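Local coordinates for protein carbohydrate binding module E1 (Uncultured bacterium, PDB 5KLF) that is a carbohydrate-binding module that binds beta-D-glucopyranose units and probably recognises a beta-glucan such as cellulose, at residues D29-N34 / V92-W97. Numbering follows the deposited sequence.
Sequences DCIKYN and VKFDNW. With BGC (beta-D-glucopyranose), chain B; BGC (beta-D-glucopyranose), chain C.
Tyr33 and Phe94 carry the apolar part of this buried contact. Phe94 CB sits over the centre of the tyrosine ring, 3.8 Å from its centroid and almost on the ring normal, a CH-pi contact, while the two side chains pass one another pointing opposite ways, their ring planes inclined at 45°. Ile31 CD1 extends the layer to Phe94 CZ at 4.2 Å, and Ile81 and Ile42 pack on Phe94 from the neighbouring strands. Strands 30-35 and 90-96 belong to different sheets; the axes of segments 30-34 and 92-96 approach to 8.4 Å at an angle of 26°, and these side chains pack between the two sheets of a beta-sandwich.

Polar bonding gathers at the end of the tyrosine. With CG anti to the backbone N (chi1 -178°), the ring reaches across the core and its hydroxyl donates from OH to Asn96 OD1 at 2.7 Å, in the plane of the amide carbonyl. A water gives a second hydrogen bond to the same oxygen and another to Asn34 O, bridging the two strands. Next door, Asn96 N donates to Asp95 OD1, a carboxylate oxygen that also pairs with Lys19.

Strand 90-96 and the residue that follows it also reach bound sugars. One face of the Trp97 indole lies against the chain B glucose, whose C1 stands 3.8 Å above the centre of the Trp97 ring; replacing this tryptophan with an alanine would probably leave that glucose without its aromatic platform. Lys93 stretches out extended, and its NZ donates to O2 of the chain C glucose at 2.9 Å.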
loop_
_atom_site.group_PDB
_atom_site.type_symbol
_atom_site.label_atom_id
_atom_site.label_comp_id
_atom_site.label_asym_id
_atom_site.label_seq_id
_atom_site.Cartn_x
_atom_site.Cartn_y
_atom_site.Cartn_z
ATOM N N ASP A 29 -4.226 2.829 8.366
ATOM C CA ASP A 29 -3.018 3.569 8.056
ATOM C C ASP A 29 -3.186 4.260 6.709
ATOM O O ASP A 29 -3.917 3.794 5.835
ATOM C CB ASP A 29 -1.796 2.640 7.983
ATOM C CG ASP A 29 -1.215 2.290 9.354
ATOM O OD1 ASP A 29 -1.534 2.951 10.381
ATOM O OD2 ASP A 29 -0.386 1.339 9.356
ATOM N N CYS A 30 -2.450 5.350 6.526
ATOM C CA CYS A 30 -2.444 6.104 5.272
ATOM C C CYS A 30 -0.983 6.270 4.924
ATOM O O CYS A 30 -0.285 7.019 5.604
ATOM C CB CYS A 30 -3.099 7.464 5.458
ATOM S SG CYS A 30 -2.928 8.577 4.020
ATOM N N ILE A 31 -0.512 5.584 3.879
ATOM C CA ILE A 31 0.921 5.417 3.644
ATOM C C ILE A 31 1.337 6.227 2.418
ATOM O O ILE A 31 0.685 6.155 1.364
ATOM C CB ILE A 31 1.237 3.923 3.495
ATOM C CG1 ILE A 31 0.871 3.210 4.817
ATOM C CG2 ILE A 31 2.727 3.693 3.119
ATOM C CD1 ILE A 31 0.229 1.925 4.537
ATOM N N LYS A 32 2.382 7.053 2.575
ATOM C CA LYS A 32 2.976 7.749 1.435
ATOM C C LYS A 32 3.994 6.825 0.765
ATOM O O LYS A 32 4.794 6.178 1.447
ATOM C CB LYS A 32 3.667 9.031 1.885
ATOM C CG LYS A 32 4.377 9.751 0.760
ATOM C CD LYS A 32 4.918 11.091 1.247
ATOM C CE LYS A 32 5.749 11.782 0.121
ATOM N NZ LYS A 32 6.283 13.065 0.658
ATOM N N TYR A 33 3.968 6.767 -0.566
ATOM C CA TYR A 33 4.957 5.982 -1.306
ATOM C C TYR A 33 5.252 6.681 -2.619
ATOM O O TYR A 33 4.330 6.972 -3.382
ATOM C CB TYR A 33 4.457 4.562 -1.609
ATOM C CG TYR A 33 5.507 3.751 -2.340
ATOM C CD1 TYR A 33 6.731 3.480 -1.726
ATOM C CD2 TYR A 33 5.306 3.300 -3.639
ATOM C CE1 TYR A 33 7.724 2.741 -2.383
ATOM C CE2 TYR A 33 6.304 2.538 -4.319
ATOM C CZ TYR A 33 7.502 2.273 -3.670
ATOM O OH TYR A 33 8.507 1.547 -4.285
ATOM N N ASN A 34 6.527 6.951 -2.888
ATOM C CA ASN A 34 6.881 7.574 -4.151
ATOM C C ASN A 34 7.258 6.463 -5.116
ATOM O O ASN A 34 8.196 5.699 -4.849
ATOM C CB ASN A 34 8.030 8.565 -3.982
ATOM C CG ASN A 34 8.382 9.239 -5.266
ATOM O OD1 ASN A 34 9.136 8.693 -6.083
ATOM N ND2 ASN A 34 7.856 10.452 -5.459
ATOM N N VAL A 92 4.327 -5.475 5.537
ATOM C CA VAL A 92 4.042 -5.269 4.126
ATOM C C VAL A 92 5.193 -4.491 3.525
ATOM O O VAL A 92 5.877 -3.739 4.234
ATOM C CB VAL A 92 2.702 -4.505 3.944
ATOM C CG1 VAL A 92 2.818 -3.081 4.479
ATOM C CG2 VAL A 92 2.219 -4.507 2.482
ATOM N N LYS A 93 5.407 -4.659 2.209
ATOM C CA LYS A 93 6.294 -3.752 1.492
ATOM C C LYS A 93 5.646 -3.293 0.201
ATOM O O LYS A 93 4.854 -4.006 -0.431
ATOM C CB LYS A 93 7.661 -4.342 1.192
ATOM C CG LYS A 93 7.689 -5.709 0.698
ATOM C CD LYS A 93 9.118 -6.249 1.000
ATOM C CE LYS A 93 9.568 -7.269 0.050
ATOM N NZ LYS A 93 10.924 -7.721 0.503
ATOM N N PHE A 94 5.980 -2.064 -0.157
ATOM C CA PHE A 94 5.656 -1.470 -1.450
ATOM C C PHE A 94 6.913 -1.454 -2.304
ATOM O O PHE A 94 8.020 -1.196 -1.801
ATOM C CB PHE A 94 5.128 -0.048 -1.274
ATOM C CG PHE A 94 3.827 0.010 -0.501
ATOM C CD1 PHE A 94 3.725 -0.513 0.762
ATOM C CD2 PHE A 94 2.692 0.557 -1.060
ATOM C CE1 PHE A 94 2.520 -0.502 1.463
ATOM C CE2 PHE A 94 1.481 0.568 -0.336
ATOM C CZ PHE A 94 1.420 0.067 0.920
ATOM N N ASP A 95 6.742 -1.732 -3.594
ATOM C CA ASP A 95 7.857 -1.759 -4.533
ATOM C C ASP A 95 7.329 -1.367 -5.909
ATOM O O ASP A 95 6.132 -1.119 -6.097
ATOM C CB ASP A 95 8.534 -3.151 -4.563
ATOM C CG ASP A 95 10.027 -3.085 -4.876
ATOM O OD1 ASP A 95 10.471 -2.240 -5.691
ATOM O OD2 ASP A 95 10.769 -3.897 -4.273
ATOM N N ASN A 96 8.238 -1.288 -6.880
ATOM C CA ASN A 96 7.806 -1.005 -8.238
ATOM C C ASN A 96 8.854 -1.568 -9.180
ATOM O O ASN A 96 10.055 -1.490 -8.893
ATOM C CB ASN A 96 7.598 0.505 -8.497
ATOM C CG ASN A 96 8.823 1.346 -8.121
ATOM O OD1 ASN A 96 9.016 1.704 -6.940
ATOM N ND2 ASN A 96 9.658 1.676 -9.129
ATOM N N TRP A 97 8.391 -2.139 -10.290
ATOM C CA TRP A 97 9.295 -2.622 -11.335
ATOM C C TRP A 97 8.536 -2.804 -12.639
ATOM O O TRP A 97 7.335 -2.528 -12.707
ATOM C CB TRP A 97 9.970 -3.917 -10.907
ATOM C CG TRP A 97 9.011 -5.050 -10.602
ATOM C CD1 TRP A 97 8.231 -5.731 -11.500
ATOM C CD2 TRP A 97 8.778 -5.655 -9.321
ATOM N NE1 TRP A 97 7.512 -6.709 -10.850
ATOM C CE2 TRP A 97 7.837 -6.685 -9.513
ATOM C CE3 TRP A 97 9.279 -5.425 -8.029
ATOM C CZ2 TRP A 97 7.369 -7.476 -8.465
ATOM C CZ3 TRP A 97 8.814 -6.201 -6.989
ATOM C CH2 TRP A 97 7.870 -7.225 -7.212
ATOM O OXT TRP A 97 9.119 -3.217 -13.654
HETATM C C2 BGC B . 12.628 -7.940 -9.415
HETATM C C3 BGC B . 12.423 -6.861 -10.470
HETATM C C4 BGC B . 11.918 -7.490 -11.781
HETATM C C5 BGC B . 10.632 -8.293 -11.447
HETATM C C6 BGC B . 10.211 -9.130 -12.663
HETATM C C1 BGC B . 11.280 -8.652 -9.179
HETATM O O2 BGC B . 13.019 -7.311 -8.225
HETATM O O3 BGC B . 13.651 -6.216 -10.675
HETATM O O4 BGC B . 11.609 -6.429 -12.662
HETATM O O5 BGC B . 10.891 -9.229 -10.400
HETATM O O6 BGC B . 9.280 -10.073 -12.284
HETATM C C2 BGC C . 10.604 -11.584 -0.249
HETATM C C3 BGC C . 10.094 -11.077 -1.616
HETATM C C4 BGC C . 10.097 -12.255 -2.628
HETATM C C5 BGC C . 9.253 -13.393 -2.013
HETATM C C6 BGC C . 9.305 -14.650 -2.878
HETATM C C1 BGC C . 9.707 -12.776 0.184
HETATM O O2 BGC C . 10.444 -10.559 0.684
HETATM O O3 BGC C . 10.967 -10.049 -2.025
HETATM O O4 BGC C . 9.473 -11.793 -3.787
HETATM O O5 BGC C . 9.810 -13.776 -0.782
HETATM O O6 BGC C . 8.617 -15.657 -2.197
HETATM O O HOH W 1 10.063 4.106 -6.515
#